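Local structure of phiAB6 tailspike (Unidentified phage, 5JS4) at residues A[637-642]-A[694-699]. The protein forms a trimeric beta-helical phage tailspike and fragments the exopolysaccharide of Acinetobacter baumannii. Numbering follows the deposited sequence.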
ATOM      1  N   TYR A 637      -0.406 -26.231  62.189  1.00  8.73           N
ATOM      2  CA  TYR A 637       0.415 -25.706  61.105  1.00  8.95           C
ATOM      3  C   TYR A 637      -0.042 -24.308  60.747  1.00  9.15           C
ATOM      4  O   TYR A 637      -1.235 -24.036  60.751  1.00 10.56           O
ATOM      5  CB  TYR A 637       0.318 -26.644  59.891  1.00  8.80           C
ATOM      6  CG  TYR A 637       0.915 -27.983  60.223  1.00  8.33           C
ATOM      7  CD1 TYR A 637       0.204 -28.916  60.971  1.00  8.20           C
ATOM      8  CD2 TYR A 637       2.221 -28.287  59.865  1.00  8.05           C
ATOM      9  CE1 TYR A 637       0.765 -30.126  61.330  1.00  8.34           C
ATOM     10  CE2 TYR A 637       2.789 -29.494  60.218  1.00  8.40           C
ATOM     11  CZ  TYR A 637       2.062 -30.407  60.955  1.00  8.55           C
ATOM     12  OH  TYR A 637       2.622 -31.607  61.312  1.00 10.54           O
ATOM     13  N   ARG A 638       0.906 -23.423  60.456  1.00  9.28           N
ATOM     14  CA  ARG A 638       0.583 -22.079  59.996  1.00  9.25           C
ATOM     15  C   ARG A 638       0.858 -21.965  58.510  1.00  8.84           C
ATOM     16  O   ARG A 638       1.972 -22.229  58.064  1.00  9.32           O
ATOM     17  CB  ARG A 638       1.422 -21.022  60.722  1.00 10.70           C
ATOM     18  CG  ARG A 638       1.181 -20.923  62.216  1.00 12.75           C
ATOM     19  CD  ARG A 638       1.746 -19.621  62.770  1.00 15.23           C
ATOM     20  NE  ARG A 638       3.182 -19.506  62.542  1.00 17.43           N
ATOM     21  CZ  ARG A 638       4.134 -19.937  63.372  1.00 18.55           C
ATOM     22  NH1 ARG A 638       3.829 -20.533  64.521  1.00 18.97           N
ATOM     23  NH2 ARG A 638       5.411 -19.768  63.044  1.00 21.43           N
ATOM     24  N   VAL A 639      -0.170 -21.582  57.756  1.00  8.36           N
ATOM     25  CA  VAL A 639      -0.013 -21.114  56.386  1.00  8.71           C
ATOM     26  C   VAL A 639       0.188 -19.611  56.532  1.00  9.34           C
ATOM     27  O   VAL A 639      -0.775 -18.853  56.692  1.00  9.39           O
ATOM     28  CB  VAL A 639      -1.244 -21.448  55.515  1.00  8.77           C
ATOM     29  CG1 VAL A 639      -1.022 -21.005  54.079  1.00  9.06           C
ATOM     30  CG2 VAL A 639      -1.558 -22.937  55.580  1.00  8.99           C
ATOM     31  N   GLU A 640       1.452 -19.195  56.517  1.00  9.91           N
ATOM     32  CA  GLU A 640       1.841 -17.870  56.999  1.00 10.15           C
ATOM     33  C   GLU A 640       2.627 -17.070  55.977  1.00 10.12           C
ATOM     34  O   GLU A 640       3.266 -17.624  55.081  1.00  9.68           O
ATOM     35  CB  GLU A 640       2.680 -18.000  58.272  1.00 11.72           C
ATOM     36  CG  GLU A 640       3.977 -18.772  58.085  1.00 13.08           C
ATOM     37  CD  GLU A 640       4.904 -18.683  59.280  1.00 15.73           C
ATOM     38  OE1 GLU A 640       4.417 -18.505  60.415  1.00 18.40           O
ATOM     39  OE2 GLU A 640       6.127 -18.805  59.077  1.00 18.35           O
ATOM     40  N   ARG A 641       2.600 -15.755  56.160  1.00 10.46           N
ATOM     41  CA  ARG A 641       3.360 -14.834  55.332  1.00 10.58           C
ATOM     42  C   ARG A 641       4.816 -14.818  55.765  1.00 10.84           C
ATOM     43  O   ARG A 641       5.120 -14.761  56.962  1.00 12.30           O
ATOM     44  CB  ARG A 641       2.800 -13.420  55.449  1.00 10.67           C
ATOM     45  CG  ARG A 641       1.342 -13.323  55.058  1.00 10.98           C
ATOM     46  CD  ARG A 641       0.871 -11.889  54.928  1.00 11.07           C
ATOM     47  NE  ARG A 641       0.920 -11.164  56.199  1.00 11.47           N
ATOM     48  CZ  ARG A 641       0.506  -9.909  56.365  1.00 12.30           C
ATOM     49  NH1 ARG A 641       0.025  -9.214  55.341  1.00 12.84           N
ATOM     50  NH2 ARG A 641       0.591  -9.344  57.566  1.00 13.82           N
ATOM     51  N   VAL A 642       5.713 -14.862  54.791  1.00 10.98           N
ATOM     52  CA  VAL A 642       7.133 -14.685  55.070  1.00 11.96           C
ATOM     53  C   VAL A 642       7.470 -13.196  55.142  1.00 13.04           C
ATOM     54  O   VAL A 642       6.677 -12.341  54.738  1.00 12.35           O
ATOM     55  CB  VAL A 642       8.020 -15.394  54.032  1.00 12.78           C
ATOM     56  CG1 VAL A 642       7.645 -16.866  53.928  1.00 13.34           C
ATOM     57  CG2 VAL A 642       7.932 -14.720  52.674  1.00 12.18           C
ATOM     58  N   PHE A 694      -3.715 -18.583  57.602  1.00  7.98           N
ATOM     59  CA  PHE A 694      -4.567 -19.452  58.397  1.00  7.83           C
ATOM     60  C   PHE A 694      -3.782 -20.626  58.960  1.00  7.79           C
ATOM     61  O   PHE A 694      -2.726 -20.997  58.428  1.00  8.72           O
ATOM     62  CB  PHE A 694      -5.793 -19.931  57.593  1.00  7.98           C
ATOM     63  CG  PHE A 694      -5.459 -20.674  56.320  1.00  7.75           C
ATOM     64  CD1 PHE A 694      -5.212 -19.986  55.140  1.00  8.07           C
ATOM     65  CD2 PHE A 694      -5.442 -22.064  56.291  1.00  7.78           C
ATOM     66  CE1 PHE A 694      -4.927 -20.666  53.965  1.00  8.08           C
ATOM     67  CE2 PHE A 694      -5.157 -22.748  55.115  1.00  8.01           C
ATOM     68  CZ  PHE A 694      -4.897 -22.047  53.955  1.00  8.00           C
ATOM     69  N   LYS A 695      -4.295 -21.172  60.059  1.00  8.14           N
ATOM     70  CA  LYS A 695      -3.755 -22.370  60.677  1.00  8.76           C
ATOM     71  C   LYS A 695      -4.576 -23.574  60.258  1.00  8.46           C
ATOM     72  O   LYS A 695      -5.789 -23.472  60.078  1.00  8.90           O
ATOM     73  CB  LYS A 695      -3.777 -22.263  62.200  1.00  9.79           C
ATOM     74  CG  LYS A 695      -2.899 -21.155  62.762  1.00 11.32           C
ATOM     75  CD  LYS A 695      -2.792 -21.263  64.275  1.00 13.73           C
ATOM     76  CE  LYS A 695      -1.966 -20.132  64.870  1.00 16.33           C
ATOM     77  NZ  LYS A 695      -1.858 -20.253  66.352  1.00 18.34           N
ATOM     78  N   VAL A 696      -3.894 -24.708  60.106  1.00  8.33           N
ATOM     79  CA  VAL A 696      -4.526 -25.997  59.871  1.00  7.91           C
ATOM     80  C   VAL A 696      -4.231 -26.882  61.073  1.00  7.58           C
ATOM     81  O   VAL A 696      -3.073 -27.010  61.480  1.00  8.33           O
ATOM     82  CB  VAL A 696      -3.982 -26.672  58.600  1.00  7.95           C
ATOM     83  CG1 VAL A 696      -4.696 -27.996  58.347  1.00  7.91           C
ATOM     84  CG2 VAL A 696      -4.125 -25.748  57.403  1.00  8.11           C
ATOM     85  N   PHE A 697      -5.282 -27.469  61.637  1.00  7.88           N
ATOM     86  CA  PHE A 697      -5.196 -28.375  62.778  1.00  8.39           C
ATOM     87  C   PHE A 697      -5.552 -29.767  62.286  1.00  8.40           C
ATOM     88  O   PHE A 697      -6.583 -29.941  61.642  1.00  9.44           O
ATOM     89  CB  PHE A 697      -6.202 -27.982  63.867  1.00  8.84           C
ATOM     90  CG  PHE A 697      -5.933 -26.648  64.517  1.00  9.13           C
ATOM     91  CD1 PHE A 697      -6.150 -25.461  63.825  1.00  9.45           C
ATOM     92  CD2 PHE A 697      -5.496 -26.581  65.834  1.00  9.99           C
ATOM     93  CE1 PHE A 697      -5.913 -24.235  64.431  1.00 10.08           C
ATOM     94  CE2 PHE A 697      -5.267 -25.358  66.445  1.00 10.96           C
ATOM     95  CZ  PHE A 697      -5.471 -24.188  65.738  1.00 10.94           C
ATOM     96  N   TRP A 698      -4.706 -30.749  62.591  1.00  8.09           N
ATOM     97  CA  TRP A 698      -4.926 -32.136  62.185  1.00  7.51           C
ATOM     98  C   TRP A 698      -5.117 -33.040  63.392  1.00  7.40           C
ATOM     99  O   TRP A 698      -4.329 -32.989  64.336  1.00  8.40           O
ATOM    100  CB  TRP A 698      -3.725 -32.655  61.405  1.00  7.25           C
ATOM    101  CG  TRP A 698      -3.557 -32.104  60.030  1.00  7.12           C
ATOM    102  CD1 TRP A 698      -2.651 -31.171  59.620  1.00  7.34           C
ATOM    103  CD2 TRP A 698      -4.298 -32.480  58.866  1.00  7.02           C
ATOM    104  NE1 TRP A 698      -2.779 -30.940  58.274  1.00  7.69           N
ATOM    105  CE2 TRP A 698      -3.791 -31.727  57.787  1.00  7.14           C
ATOM    106  CE3 TRP A 698      -5.343 -33.381  58.628  1.00  7.12           C
ATOM    107  CZ2 TRP A 698      -4.288 -31.852  56.490  1.00  7.48           C
ATOM    108  CZ3 TRP A 698      -5.839 -33.500  57.340  1.00  7.46           C
ATOM    109  CH2 TRP A 698      -5.315 -32.743  56.289  1.00  7.44           C
ATOM    110  N   ARG A 699      -6.134 -33.895  63.343  1.00  7.39           N
ATOM    111  CA  ARG A 699      -6.423 -34.818  64.437  1.00  8.61           C
ATOM    112  C   ARG A 699      -6.723 -36.231  63.938  1.00  9.74           C
ATOM    113  O   ARG A 699      -7.243 -36.414  62.834  1.00 10.22           O
ATOM    114  CB  ARG A 699      -7.592 -34.300  65.278  1.00  8.62           C
ATOM    115  CG  ARG A 699      -7.295 -32.976  65.966  1.00  8.80           C
ATOM    116  CD  ARG A 699      -8.478 -32.465  66.767  1.00  9.31           C
ATOM    117  NE  ARG A 699      -8.206 -31.137  67.324  1.00  9.58           N
ATOM    118  CZ  ARG A 699      -8.335 -29.990  66.660  1.00  9.92           C
ATOM    119  NH1 ARG A 699      -8.745 -29.965  65.396  1.00  9.99           N
ATOM    120  NH2 ARG A 699      -8.056 -28.841  67.274  1.00 10.44           N
TER
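Tyr-637 and Val-696 open a short antiparallel beta ladder in the C-terminal, all-beta part of the tailspike, well away from the parallel beta-helix. They form a hydrogen-bonded pair: Tyr-637 N reaches Val-696 O at 2.9 Å, and Val-696 N returns to Tyr-637 O at 2.8 Å. The Tyr-637 ring swings toward the next inward residue of 694-699, so that its CD1 sits 3.9 Å from Trp-698 CD1, at the indole edge; the two ring planes are steeply inclined, at 76°. Both rings also meet Phe-711 edge-to-face, which ties this layer to strand 708-715.

On the other face, Arg-638 and Lys-695 run side by side, touching at CG. Glu-632 forms salt bridges to both, through OE1 to Arg-638 NH1 and OE2 to Lys-695 NZ, and Arg-638 NE makes another with Glu-640 OE1 at 2.7 Å.

Val-639 puts its side chain back on the face of Tyr-637, while its backbone N and O bond to Phe-694 O and N. With chi1 at 58°, Phe-694 CG lies between its own backbone N and carbonyl carbon, which brings the ring alongside Val-639. A CH-pi contact results: Val-639 CB stands 4.0 Å from the Phe-694 ring centroid, only 8° off the normal.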